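Long-range contacts in EDTA monooxygenase (EDTA-degrading bacterium BNC1, PDB 5DQP), which probably catalyses FMN-dependent oxidation of EDTA with molecular oxygen, in company with a partner flavin reductase: residues L12-V17 with K66-Y71; R40-A45 with G84-I89; L105-A110 with L198-P203; D367-W372 with P401-R406. All coordinates share one frame; numbering follows the deposited sequence.

Contacts 1 and 2 are neighbours in the barrel and touch directly, Leu12 CD1 lying 3.7 Å from Ser41 CB. Contact 1 is the one beside the predicted FMN site: the side chain of Tyr71 is about 4 Å from that of Asp57 and about 5 Å from a bound PE4 molecule, probably from the crystallisation liquor. Contact 3 is about 29 Å from contact 1 within the chain, centre to centre, yet the dimer brings Arg107 to Asp57, and Asn199 to Tyr71, of the second subunit. Contact 4 touches none of the others; its nearest atoms are about 8 Å from contact 2, and its centre is about 37 Å from that of contact 3.

Contact 1 of 4, residues L12-V17 with K66-Y71; sequences LNSSGV and KVRPEY
Arg68 and Gly16 make the tight part of this loop-to-loop contact. The NE of Arg68 donates to Gly16 O over 2.7 Å with an N-H...O angle of 162°; the acceptor lies in the guanidinium plane at its edge, and NE approaches the oxygen nearly along the C=O axis. Arg68 NH2 also comes near Val17 O, but at a poor angle. Beside this bond, with OG anti to the backbone N (chi1 -179°), the hydroxyl of Ser14 points across to the other loop, where OG donates to Pro69 O at 2.8 Å. The CD of Arg68 is packed against both serines, 3.5 Å from Ser14 OG and equally far from Ser15 OG, whose own hydrogen bond is with Ser21. The residues Asn13 to Gly16 form a type II' beta turn, and the backbone angles of Gly16 by themselves call for glycine. Both loops follow strands of the TIM barrel of this luciferase-like family, 7-11 and 52-55, on the side where FMN is predicted to bind. Toward Glu70 and Tyr71, both partly exposed, the fit is looser. Asn13 ND2 makes only a weak bond to Glu70 O at 3.3 Å, its stronger partner being Ala56 O, and it sits at the edge of the Tyr71 ring, 4.0 Å from CD1, with amide and ring planes 85° apart. Glu70 CB lies over the centre of one face of that ring and also against a face of the Arg68 guanidinium, toward its rim. The second subunit packs its Phe179 on Pro69 and its Asn199 on Tyr71.

Contact 2 of 4, residues R40-A45 with G84-I89; sequences RSAEIA and GRVPDI
The carboxylate of Glu43 turns one face toward a methyl group of Val86: CG1 stands 3.8 Å from CD and almost equally far from the two oxygens. On the same side of the plane, but displaced from the group, Pro87 CD lies 4.4 Å from Glu43 OE1, a loose contact. The bend at chi2 (-75°) brings Glu43 CD round toward the valine, and the two side chains run antiparallel alongside one another, with Glu43 CG 3.9 Å from Val86 CG2. An alanine in place of Glu43 would probably leave both methyls of Val86 without this cover and Arg46 without its weak, long ion pair to Glu43 OE2. Deeper in, the side chains that meet are apolar. Ala42 CB faces Val86 CG2 at 4.2 Å, whereas Ala45 CB and Ile89 CD1 are pressed to 3.4 Å, tighter than usual for two carbons. Ile89 CG1 is anti to the backbone N (chi1 -175°), and the extended chain beyond it carries CD1 to the helix. In the TIM barrel the contact joins helix 35-47 to the end of helix 75-85 and the turn that leads into strand 90-96; Arg119 bonds to the carbonyls of Val86 and Ile89, while helix 390-405 packs on Ile44.

Contact 3 of 4, residues L105-A110 with L198-P203; sequences LARQIA and LNVPLP
Arg107 NH1 is held by two oxygens: a water that accepts from it at 2.9 Å, lying in the guanidinium plane at its edge, and the carboxylate of Asp57 of the second subunit, in a salt bridge. The same water donates to Asn199 O at 3.2 Å and so ties the arginine to the loop 198-203. The amide of Asn199 crosses the guanidinium obliquely, the planes 40° apart. Its ND2 stands over one face, 3.0 Å from Arg107 NH1, but as both atoms are donors this is not a bond, and ND2 instead makes a weak one to Gln60 O of the second subunit. With CG between the backbone N and the carbonyl carbon (chi1 64°), the side chain of Asn199 comes back toward the arginine. An alanine in place of Arg107 would probably leave Asp57 of the second subunit without its charged mate and let the water and the Asn199 amide shift. Closer to the helix, Leu198 CD1 rests against Arg107 CB at 3.7 Å and against Ala106 CB at 4.0 Å. Val200 crosses the arginine chain at about a right angle, its CG2 4.2 Å from Arg107 CG, and its CG1 packs on Ala110 CB at 3.8 Å. Trp161 of helix 143-161 touches both Leu198 and Ala110. The polar side of the arrangement is part of the dimer interface of a TIM-barrel flavin monooxygenase: a barrel helix whose Arg107 reaches the predicted FMN-binding Asp57 of the second subunit, and a loop whose Asn199 meets Gln58 and Gln60 of the same neighbour.

Contact 4 of 4, residues D367-W372 with P401-R406; sequences DRLIDW and PILQSR
Ile370 and Leu403 pack two helices of the TIM barrel together, helix 362-374 after strand 358-360, and helix 390-405 after strand 380-383. Each residue has its first side-chain branch anti to the carbonyl carbon (chi1 -65° for Ile370 CG1), and the two side chains lie side by side, pointing opposite ways. Leu403 CD2 touches Ile370 CG1 at 3.8 Å, while Leu403 CD1 meets Leu369 CD1 more loosely at 4.3 Å. Phe267 of strand 262-271 and Phe409 flank this apolar patch, on Leu369 and Leu403 respectively. Toward the exposed side the chain of Arg406 crosses Ile370 at about a right angle. It is bent at chi2 (-83°) and again at chi3, and its carbon part wraps the end of the isoleucine: Ile370 CD1 is 3.5 Å from Arg406 CG and 3.7 Å from its CB. Beyond the bends NH1 forms a salt bridge with Asp367 OD1 at 3.3 Å, a weak bond whose N-H...O angle is poor, although the carboxylate and guanidinium planes are only 19° apart. Within its own helix Ser405 turns OG back to Pro401 O at 2.9 Å, and Ser405 N reaches the same oxygen from the opposite face of the carbonyl plane.

Contact 1 of 4, residues L12-V17 with K66-Y71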
loop_
_atom_site.group_PDB
_atom_site.type_symbol
_atom_site.label_atom_id
_atom_site.label_comp_id
_atom_site.label_asym_id
_atom_site.label_seq_id
_atom_site.Cartn_x
_atom_site.Cartn_y
_atom_site.Cartn_z
ATOM N N LEU A 12 -14.274 -5.863 -4.033
ATOM C CA LEU A 12 -13.386 -6.107 -5.162
ATOM C C LEU A 12 -12.371 -7.225 -4.953
ATOM O O LEU A 12 -11.563 -7.474 -5.854
ATOM C CB LEU A 12 -12.645 -4.812 -5.545
ATOM C CG LEU A 12 -12.762 -4.521 -7.052
ATOM C CD1 LEU A 12 -14.226 -4.323 -7.503
ATOM C CD2 LEU A 12 -11.915 -3.326 -7.456
ATOM N N ASN A 13 -12.417 -7.935 -3.835
ATOM C CA ASN A 13 -11.379 -8.925 -3.536
ATOM C C ASN A 13 -11.334 -10.079 -4.535
ATOM O O ASN A 13 -12.359 -10.692 -4.863
ATOM C CB ASN A 13 -11.597 -9.503 -2.142
ATOM C CG ASN A 13 -11.367 -8.487 -1.061
ATOM O OD1 ASN A 13 -12.193 -7.637 -0.836
ATOM N ND2 ASN A 13 -10.243 -8.580 -0.388
ATOM N N SER A 14 -10.123 -10.408 -4.968
ATOM C CA SER A 14 -9.797 -11.729 -5.540
ATOM C C SER A 14 -10.742 -12.035 -6.700
ATOM O O SER A 14 -10.896 -11.197 -7.603
ATOM C CB SER A 14 -9.802 -12.754 -4.406
ATOM O OG SER A 14 -9.472 -14.040 -4.906
ATOM N N SER A 15 -11.374 -13.214 -6.743
ATOM C CA SER A 15 -12.122 -13.668 -7.909
ATOM C C SER A 15 -13.625 -13.572 -7.721
ATOM O O SER A 15 -14.376 -13.941 -8.626
ATOM C CB SER A 15 -11.740 -15.115 -8.246
ATOM O OG SER A 15 -11.908 -15.952 -7.115
ATOM N N GLY A 16 -14.078 -13.065 -6.587
ATOM C CA GLY A 16 -15.476 -13.133 -6.209
ATOM C C GLY A 16 -15.628 -13.722 -4.821
ATOM O O GLY A 16 -14.707 -14.316 -4.266
ATOM N N VAL A 17 -16.846 -13.554 -4.273
ATOM C CA VAL A 17 -17.126 -14.025 -2.921
ATOM C C VAL A 17 -17.322 -15.543 -2.874
ATOM O O VAL A 17 -17.003 -16.171 -1.862
ATOM C CB VAL A 17 -18.336 -13.297 -2.299
ATOM C CG1 VAL A 17 -19.538 -13.428 -3.165
ATOM C CG2 VAL A 17 -18.654 -13.890 -0.929
ATOM N N LYS A 66 -10.366 -25.904 -1.464
ATOM C CA LYS A 66 -11.704 -25.664 -1.975
ATOM C C LYS A 66 -12.120 -24.197 -1.925
ATOM O O LYS A 66 -13.275 -23.891 -2.247
ATOM C CB LYS A 66 -12.714 -26.493 -1.181
ATOM C CG LYS A 66 -12.421 -27.983 -1.170
ATOM C CD LYS A 66 -12.496 -28.547 -2.578
ATOM C CE LYS A 66 -12.307 -30.066 -2.597
ATOM N NZ LYS A 66 -12.533 -30.651 -3.951
ATOM N N VAL A 67 -11.243 -23.288 -1.500
ATOM C CA VAL A 67 -11.641 -21.897 -1.274
ATOM C C VAL A 67 -10.591 -20.972 -1.860
ATOM O O VAL A 67 -9.437 -20.969 -1.417
ATOM C CB VAL A 67 -11.852 -21.572 0.212
ATOM C CG1 VAL A 67 -12.262 -20.122 0.358
ATOM C CG2 VAL A 67 -12.912 -22.497 0.816
ATOM N N ARG A 68 -10.988 -20.192 -2.850
ATOM C CA ARG A 68 -10.087 -19.202 -3.402
ATOM C C ARG A 68 -9.497 -18.353 -2.272
ATOM O O ARG A 68 -10.179 -18.091 -1.263
ATOM C CB ARG A 68 -10.830 -18.343 -4.432
ATOM C CG ARG A 68 -12.082 -17.682 -3.905
ATOM C CD ARG A 68 -11.833 -16.224 -3.583
ATOM N NE ARG A 68 -12.914 -15.672 -2.777
ATOM C CZ ARG A 68 -13.133 -15.987 -1.499
ATOM N NH1 ARG A 68 -12.347 -16.866 -0.863
ATOM N NH2 ARG A 68 -14.146 -15.436 -0.845
ATOM N N PRO A 69 -8.227 -17.945 -2.378
ATOM C CA PRO A 69 -7.667 -17.019 -1.377
ATOM C C PRO A 69 -8.326 -15.651 -1.512
ATOM O O PRO A 69 -8.393 -15.091 -2.604
ATOM C CB PRO A 69 -6.176 -16.970 -1.730
ATOM C CG PRO A 69 -6.108 -17.320 -3.183
ATOM C CD PRO A 69 -7.274 -18.243 -3.470
ATOM N N GLU A 70 -8.852 -15.140 -0.402
ATOM C CA GLU A 70 -9.621 -13.899 -0.450
ATOM C C GLU A 70 -8.728 -12.664 -0.493
ATOM O O GLU A 70 -9.120 -11.636 -1.057
ATOM C CB GLU A 70 -10.559 -13.801 0.763
ATOM C CG GLU A 70 -11.600 -12.695 0.585
ATOM C CD GLU A 70 -12.580 -12.582 1.750
ATOM O OE1 GLU A 70 -13.208 -11.499 1.927
ATOM O OE2 GLU A 70 -12.724 -13.576 2.492
ATOM N N TYR A 71 -7.525 -12.758 0.072
ATOM C CA TYR A 71 -6.638 -11.619 0.270
ATOM C C TYR A 71 -5.305 -11.835 -0.444
ATOM O O TYR A 71 -4.253 -11.929 0.201
ATOM C CB TYR A 71 -6.424 -11.392 1.765
ATOM C CG TYR A 71 -7.656 -11.673 2.634
ATOM C CD1 TYR A 71 -8.792 -10.879 2.542
ATOM C CD2 TYR A 71 -7.659 -12.708 3.563
ATOM C CE1 TYR A 71 -9.906 -11.109 3.340
ATOM C CE2 TYR A 71 -8.783 -12.954 4.371
ATOM C CZ TYR A 71 -9.883 -12.141 4.258
ATOM O OH TYR A 71 -10.978 -12.356 5.041
#

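Contact 2 of 4, residues R40-A45 with G84-I89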
loop_
_atom_site.group_PDB
_atom_site.type_symbol
_atom_site.label_atom_id
_atom_site.label_comp_id
_atom_site.label_asym_id
_atom_site.label_seq_id
_atom_site.Cartn_x
_atom_site.Cartn_y
_atom_site.Cartn_z
ATOM N N ARG A 40 -9.971 -4.099 -14.456
ATOM C CA ARG A 40 -11.201 -4.424 -15.161
ATOM C C ARG A 40 -12.413 -4.224 -14.256
ATOM O O ARG A 40 -13.400 -3.588 -14.648
ATOM C CB ARG A 40 -11.133 -5.854 -15.698
ATOM C CG ARG A 40 -12.352 -6.301 -16.535
ATOM C CD ARG A 40 -11.953 -7.475 -17.481
ATOM N NE ARG A 40 -13.088 -8.269 -17.964
ATOM C CZ ARG A 40 -12.979 -9.396 -18.673
ATOM N NH1 ARG A 40 -11.779 -9.881 -18.997
ATOM N NH2 ARG A 40 -14.078 -10.055 -19.054
ATOM N N SER A 41 -12.341 -4.724 -13.021
ATOM C CA SER A 41 -13.488 -4.590 -12.129
ATOM C C SER A 41 -13.687 -3.154 -11.689
ATOM O O SER A 41 -14.829 -2.702 -11.532
ATOM C CB SER A 41 -13.321 -5.484 -10.906
ATOM O OG SER A 41 -13.628 -6.803 -11.261
ATOM N N ALA A 42 -12.591 -2.418 -11.450
ATOM C CA ALA A 42 -12.772 -1.048 -10.982
ATOM C C ALA A 42 -13.318 -0.164 -12.098
ATOM O O ALA A 42 -14.107 0.746 -11.830
ATOM C CB ALA A 42 -11.459 -0.483 -10.419
ATOM N N GLU A 43 -12.907 -0.421 -13.348
ATOM C CA GLU A 43 -13.442 0.324 -14.491
ATOM C C GLU A 43 -14.912 -0.023 -14.753
ATOM O O GLU A 43 -15.678 0.830 -15.217
ATOM C CB GLU A 43 -12.598 0.059 -15.743
ATOM C CG GLU A 43 -11.242 0.813 -15.833
ATOM C CD GLU A 43 -11.343 2.331 -16.187
ATOM O OE1 GLU A 43 -10.270 2.956 -16.393
ATOM O OE2 GLU A 43 -12.464 2.906 -16.260
ATOM N N ILE A 44 -15.333 -1.259 -14.470
ATOM C CA ILE A 44 -16.760 -1.568 -14.535
ATOM C C ILE A 44 -17.528 -0.775 -13.476
ATOM O O ILE A 44 -18.570 -0.179 -13.763
ATOM C CB ILE A 44 -16.990 -3.084 -14.401
ATOM C CG1 ILE A 44 -16.560 -3.797 -15.691
ATOM C CG2 ILE A 44 -18.461 -3.397 -14.042
ATOM C CD1 ILE A 44 -16.404 -5.317 -15.503
ATOM N N ALA A 45 -17.032 -0.756 -12.236
ATOM C CA ALA A 45 -17.717 0.014 -11.199
ATOM C C ALA A 45 -17.718 1.504 -11.537
ATOM O O ALA A 45 -18.709 2.205 -11.296
ATOM C CB ALA A 45 -17.064 -0.245 -9.834
ATOM N N GLY A 84 -4.157 4.752 -9.115
ATOM C CA GLY A 84 -3.185 5.346 -10.016
ATOM C C GLY A 84 -3.630 5.289 -11.463
ATOM O O GLY A 84 -3.242 6.136 -12.266
ATOM N N ARG A 85 -4.471 4.309 -11.803
ATOM C CA ARG A 85 -4.876 3.997 -13.167
ATOM C C ARG A 85 -6.327 4.346 -13.472
ATOM O O ARG A 85 -6.631 4.807 -14.574
ATOM C CB ARG A 85 -4.657 2.501 -13.446
ATOM C CG ARG A 85 -5.365 2.008 -14.717
ATOM C CD ARG A 85 -4.417 1.944 -15.906
ATOM N NE ARG A 85 -3.249 1.136 -15.561
ATOM C CZ ARG A 85 -3.046 -0.119 -15.946
ATOM N NH1 ARG A 85 -1.948 -0.752 -15.557
ATOM N NH2 ARG A 85 -3.931 -0.738 -16.724
ATOM N N VAL A 86 -7.239 4.140 -12.537
ATOM C CA VAL A 86 -8.668 4.354 -12.743
ATOM C C VAL A 86 -9.070 5.631 -12.006
ATOM O O VAL A 86 -8.946 5.687 -10.780
ATOM C CB VAL A 86 -9.477 3.150 -12.250
ATOM C CG1 VAL A 86 -10.953 3.313 -12.583
ATOM C CG2 VAL A 86 -8.899 1.840 -12.849
ATOM N N PRO A 87 -9.559 6.658 -12.697
ATOM C CA PRO A 87 -10.008 7.882 -12.021
ATOM C C PRO A 87 -11.389 7.728 -11.385
ATOM O O PRO A 87 -12.066 6.713 -11.537
ATOM C CB PRO A 87 -10.043 8.906 -13.153
ATOM C CG PRO A 87 -10.355 8.091 -14.373
ATOM C CD PRO A 87 -9.663 6.758 -14.165
ATOM N N ASP A 88 -11.770 8.754 -10.613
ATOM C CA ASP A 88 -13.132 8.954 -10.117
ATOM C C ASP A 88 -13.517 8.045 -8.954
ATOM O O ASP A 88 -13.902 8.518 -7.889
ATOM C CB ASP A 88 -14.143 8.758 -11.253
ATOM C CG ASP A 88 -14.014 9.815 -12.342
ATOM O OD1 ASP A 88 -13.791 11.011 -12.025
ATOM O OD2 ASP A 88 -14.150 9.443 -13.520
ATOM N N ILE A 89 -13.472 6.736 -9.155
ATOM C CA ILE A 89 -14.078 5.856 -8.175
ATOM C C ILE A 89 -13.270 5.872 -6.890
ATOM O O ILE A 89 -12.032 5.856 -6.909
ATOM C CB ILE A 89 -14.201 4.440 -8.743
ATOM C CG1 ILE A 89 -14.953 3.570 -7.736
ATOM C CG2 ILE A 89 -12.832 3.932 -9.130
ATOM C CD1 ILE A 89 -15.638 2.450 -8.369
#

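Contact 3 of 4, residues L105-A110 with L198-P203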
loop_
_atom_site.group_PDB
_atom_site.type_symbol
_atom_site.label_atom_id
_atom_site.label_comp_id
_atom_site.label_asym_id
_atom_site.label_seq_id
_atom_site.Cartn_x
_atom_site.Cartn_y
_atom_site.Cartn_z
ATOM N N LEU A 105 0.470 3.308 9.566
ATOM C CA LEU A 105 -0.876 3.249 8.998
ATOM C C LEU A 105 -1.418 4.642 8.685
ATOM O O LEU A 105 -1.978 4.871 7.605
ATOM C CB LEU A 105 -1.815 2.504 9.943
ATOM C CG LEU A 105 -3.212 2.264 9.366
ATOM C CD1 LEU A 105 -3.784 1.006 9.913
ATOM C CD2 LEU A 105 -4.128 3.451 9.713
ATOM N N ALA A 106 -1.281 5.588 9.624
ATOM C CA ALA A 106 -1.736 6.961 9.369
ATOM C C ALA A 106 -1.130 7.502 8.073
ATOM O O ALA A 106 -1.815 8.095 7.223
ATOM C CB ALA A 106 -1.356 7.864 10.556
ATOM N N ARG A 107 0.170 7.280 7.915
ATOM C CA ARG A 107 0.933 7.813 6.804
ATOM C C ARG A 107 0.589 7.117 5.486
ATOM O O ARG A 107 0.542 7.757 4.429
ATOM C CB ARG A 107 2.407 7.658 7.151
ATOM C CG ARG A 107 3.305 7.556 5.999
ATOM C CD ARG A 107 4.737 7.441 6.456
ATOM N NE ARG A 107 5.562 8.234 5.567
ATOM C CZ ARG A 107 6.785 7.899 5.191
ATOM N NH1 ARG A 107 7.450 8.700 4.381
ATOM N NH2 ARG A 107 7.335 6.767 5.621
ATOM N N GLN A 108 0.322 5.812 5.532
ATOM C CA GLN A 108 0.027 5.088 4.304
ATOM C C GLN A 108 -1.400 5.358 3.816
ATOM O O GLN A 108 -1.614 5.579 2.620
ATOM C CB GLN A 108 0.286 3.599 4.520
ATOM C CG GLN A 108 1.762 3.266 4.569
ATOM C CD GLN A 108 2.009 1.765 4.628
ATOM O OE1 GLN A 108 1.135 1.010 5.044
ATOM N NE2 GLN A 108 3.200 1.329 4.211
ATOM N N ILE A 109 -2.379 5.399 4.717
ATOM C CA ILE A 109 -3.727 5.797 4.295
ATOM C C ILE A 109 -3.740 7.258 3.832
ATOM O O ILE A 109 -4.409 7.605 2.854
ATOM C CB ILE A 109 -4.749 5.565 5.425
ATOM C CG1 ILE A 109 -4.747 4.097 5.876
ATOM C CG2 ILE A 109 -6.164 6.067 5.011
ATOM C CD1 ILE A 109 -5.180 3.114 4.818
ATOM N N ALA A 110 -3.035 8.136 4.542
ATOM C CA ALA A 110 -3.034 9.549 4.161
ATOM C C ALA A 110 -2.327 9.756 2.834
ATOM O O ALA A 110 -2.731 10.612 2.036
ATOM C CB ALA A 110 -2.380 10.402 5.251
ATOM N N LEU A 198 2.983 13.869 11.637
ATOM C CA LEU A 198 2.954 13.079 10.422
ATOM C C LEU A 198 3.625 13.846 9.294
ATOM O O LEU A 198 3.523 15.068 9.216
ATOM C CB LEU A 198 1.517 12.769 10.035
ATOM C CG LEU A 198 1.207 11.665 9.038
ATOM C CD1 LEU A 198 1.646 10.336 9.625
ATOM C CD2 LEU A 198 -0.308 11.672 8.744
ATOM N N ASN A 199 4.315 13.115 8.408
ATOM C CA ASN A 199 4.941 13.697 7.227
ATOM C C ASN A 199 4.075 13.566 5.965
ATOM O O ASN A 199 4.594 13.455 4.853
ATOM C CB ASN A 199 6.328 13.088 7.011
ATOM C CG ASN A 199 6.283 11.602 6.721
ATOM O OD1 ASN A 199 5.270 10.935 6.929
ATOM N ND2 ASN A 199 7.399 11.070 6.254
ATOM N N VAL A 200 2.760 13.615 6.110
ATOM C CA VAL A 200 1.839 13.714 4.982
ATOM C C VAL A 200 0.838 14.777 5.397
ATOM O O VAL A 200 0.286 14.683 6.494
ATOM C CB VAL A 200 1.128 12.383 4.673
ATOM C CG1 VAL A 200 0.159 12.565 3.494
ATOM C CG2 VAL A 200 2.127 11.257 4.401
ATOM N N PRO A 201 0.578 15.799 4.590
ATOM C CA PRO A 201 -0.251 16.909 5.070
ATOM C C PRO A 201 -1.744 16.645 4.920
ATOM O O PRO A 201 -2.193 15.944 4.011
ATOM C CB PRO A 201 0.186 18.071 4.174
ATOM C CG PRO A 201 0.439 17.358 2.858
ATOM C CD PRO A 201 1.064 16.027 3.215
ATOM N N LEU A 202 -2.513 17.245 5.828
ATOM C CA LEU A 202 -3.962 17.201 5.740
ATOM C C LEU A 202 -4.400 17.893 4.456
ATOM O O LEU A 202 -3.948 19.009 4.176
ATOM C CB LEU A 202 -4.604 17.897 6.938
ATOM C CG LEU A 202 -6.121 17.798 7.135
ATOM C CD1 LEU A 202 -6.540 16.341 7.368
ATOM C CD2 LEU A 202 -6.519 18.633 8.314
ATOM N N PRO A 203 -5.244 17.273 3.651
ATOM C CA PRO A 203 -5.742 17.939 2.451
ATOM C C PRO A 203 -6.776 18.981 2.826
ATOM O O PRO A 203 -7.345 18.922 3.922
ATOM C CB PRO A 203 -6.373 16.790 1.644
ATOM C CG PRO A 203 -5.844 15.503 2.311
ATOM C CD PRO A 203 -5.715 15.883 3.752
HETATM O O HOH W 1 5.313 10.591 3.662
#

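Contact 4 of 4, residues D367-W372 with P401-R406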
loop_
_atom_site.group_PDB
_atom_site.type_symbol
_atom_site.label_atom_id
_atom_site.label_comp_id
_atom_site.label_asym_id
_atom_site.label_seq_id
_atom_site.Cartn_x
_atom_site.Cartn_y
_atom_site.Cartn_z
ATOM N N ASP A 367 -35.873 -3.181 -6.905
ATOM C CA ASP A 367 -37.040 -2.975 -6.051
ATOM C C ASP A 367 -36.712 -3.227 -4.593
ATOM O O ASP A 367 -37.137 -2.466 -3.724
ATOM C CB ASP A 367 -38.208 -3.879 -6.485
ATOM C CG ASP A 367 -38.714 -3.546 -7.882
ATOM O OD1 ASP A 367 -38.184 -2.572 -8.478
ATOM O OD2 ASP A 367 -39.624 -4.260 -8.376
ATOM N N ARG A 368 -35.963 -4.291 -4.298
ATOM C CA ARG A 368 -35.570 -4.526 -2.909
ATOM C C ARG A 368 -34.629 -3.432 -2.399
ATOM O O ARG A 368 -34.807 -2.918 -1.288
ATOM C CB ARG A 368 -34.929 -5.907 -2.762
ATOM C CG ARG A 368 -34.722 -6.283 -1.289
ATOM C CD ARG A 368 -33.918 -7.542 -1.110
ATOM N NE ARG A 368 -34.525 -8.719 -1.726
ATOM C CZ ARG A 368 -35.282 -9.598 -1.069
ATOM N NH1 ARG A 368 -35.782 -10.661 -1.704
ATOM N NH2 ARG A 368 -35.553 -9.406 0.219
ATOM N N LEU A 369 -33.632 -3.040 -3.195
ATOM C CA LEU A 369 -32.745 -1.962 -2.752
ATOM C C LEU A 369 -33.529 -0.692 -2.449
ATOM O O LEU A 369 -33.327 -0.062 -1.408
ATOM C CB LEU A 369 -31.670 -1.677 -3.798
ATOM C CG LEU A 369 -30.770 -2.899 -4.066
ATOM C CD1 LEU A 369 -29.572 -2.545 -4.960
ATOM C CD2 LEU A 369 -30.289 -3.537 -2.789
ATOM N N ILE A 370 -34.409 -0.285 -3.368
ATOM C CA ILE A 370 -35.159 0.954 -3.192
ATOM C C ILE A 370 -36.094 0.831 -2.004
ATOM O O ILE A 370 -36.330 1.803 -1.274
ATOM C CB ILE A 370 -35.950 1.297 -4.465
ATOM C CG1 ILE A 370 -35.012 1.605 -5.642
ATOM C CG2 ILE A 370 -36.926 2.455 -4.187
ATOM C CD1 ILE A 370 -35.750 1.898 -6.981
ATOM N N ASP A 371 -36.650 -0.361 -1.797
ATOM C CA ASP A 371 -37.532 -0.568 -0.660
ATOM C C ASP A 371 -36.797 -0.314 0.648
ATOM O O ASP A 371 -37.275 0.434 1.513
ATOM C CB ASP A 371 -38.105 -1.989 -0.682
ATOM C CG ASP A 371 -39.169 -2.190 0.407
ATOM O OD1 ASP A 371 -39.983 -1.259 0.598
ATOM O OD2 ASP A 371 -39.179 -3.234 1.094
ATOM N N TRP A 372 -35.613 -0.916 0.807
ATOM C CA TRP A 372 -34.844 -0.692 2.030
ATOM C C TRP A 372 -34.428 0.761 2.155
ATOM O O TRP A 372 -34.571 1.377 3.223
ATOM C CB TRP A 372 -33.607 -1.582 2.061
ATOM C CG TRP A 372 -33.855 -2.965 2.598
ATOM C CD1 TRP A 372 -34.743 -3.881 2.120
ATOM C CD2 TRP A 372 -33.163 -3.600 3.680
ATOM N NE1 TRP A 372 -34.648 -5.053 2.836
ATOM C CE2 TRP A 372 -33.690 -4.905 3.804
ATOM C CE3 TRP A 372 -32.161 -3.190 4.561
ATOM C CZ2 TRP A 372 -33.240 -5.805 4.767
ATOM C CZ3 TRP A 372 -31.711 -4.079 5.522
ATOM C CH2 TRP A 372 -32.251 -5.379 5.618
ATOM N N PRO A 401 -28.715 0.979 -14.037
ATOM C CA PRO A 401 -29.552 1.855 -14.872
ATOM C C PRO A 401 -31.009 1.922 -14.404
ATOM O O PRO A 401 -31.657 2.966 -14.565
ATOM C CB PRO A 401 -29.411 1.234 -16.264
ATOM C CG PRO A 401 -28.090 0.511 -16.207
ATOM C CD PRO A 401 -28.077 -0.082 -14.848
ATOM N N ILE A 402 -31.529 0.847 -13.807
ATOM C CA ILE A 402 -32.842 0.914 -13.184
ATOM C C ILE A 402 -32.818 1.926 -12.053
ATOM O O ILE A 402 -33.660 2.829 -11.988
ATOM C CB ILE A 402 -33.288 -0.483 -12.699
ATOM C CG1 ILE A 402 -33.283 -1.492 -13.865
ATOM C CG2 ILE A 402 -34.666 -0.395 -12.039
ATOM C CD1 ILE A 402 -33.839 -2.903 -13.500
ATOM N N LEU A 403 -31.821 1.811 -11.167
ATOM C CA LEU A 403 -31.718 2.742 -10.058
ATOM C C LEU A 403 -31.581 4.162 -10.552
ATOM O O LEU A 403 -32.096 5.089 -9.917
ATOM C CB LEU A 403 -30.536 2.388 -9.148
ATOM C CG LEU A 403 -30.580 1.011 -8.442
ATOM C CD1 LEU A 403 -29.307 0.769 -7.656
ATOM C CD2 LEU A 403 -31.816 0.861 -7.534
ATOM N N GLN A 404 -30.854 4.367 -11.657
ATOM C CA GLN A 404 -30.717 5.726 -12.177
ATOM C C GLN A 404 -32.038 6.223 -12.779
ATOM O O GLN A 404 -32.432 7.366 -12.539
ATOM C CB GLN A 404 -29.577 5.800 -13.195
ATOM C CG GLN A 404 -28.180 5.752 -12.572
ATOM C CD GLN A 404 -27.139 5.241 -13.548
ATOM O OE1 GLN A 404 -27.488 4.671 -14.581
ATOM N NE2 GLN A 404 -25.848 5.408 -13.213
ATOM N N SER A 405 -32.749 5.383 -13.533
ATOM C CA SER A 405 -34.081 5.793 -14.016
ATOM C C SER A 405 -35.002 6.120 -12.860
ATOM O O SER A 405 -35.788 7.075 -12.917
ATOM C CB SER A 405 -34.732 4.687 -14.847
ATOM O OG SER A 405 -33.877 4.276 -15.888
ATOM N N ARG A 406 -34.955 5.295 -11.817
ATOM C CA ARG A 406 -35.790 5.524 -10.658
ATOM C C ARG A 406 -35.488 6.849 -9.966
ATOM O O ARG A 406 -36.272 7.267 -9.111
ATOM C CB ARG A 406 -35.620 4.348 -9.698
ATOM C CG ARG A 406 -36.075 3.022 -10.317
ATOM C CD ARG A 406 -37.565 2.858 -10.177
ATOM N NE ARG A 406 -38.153 2.114 -11.278
ATOM C CZ ARG A 406 -38.722 0.926 -11.153
ATOM N NH1 ARG A 406 -38.787 0.337 -9.949
ATOM N NH2 ARG A 406 -39.232 0.345 -12.238
#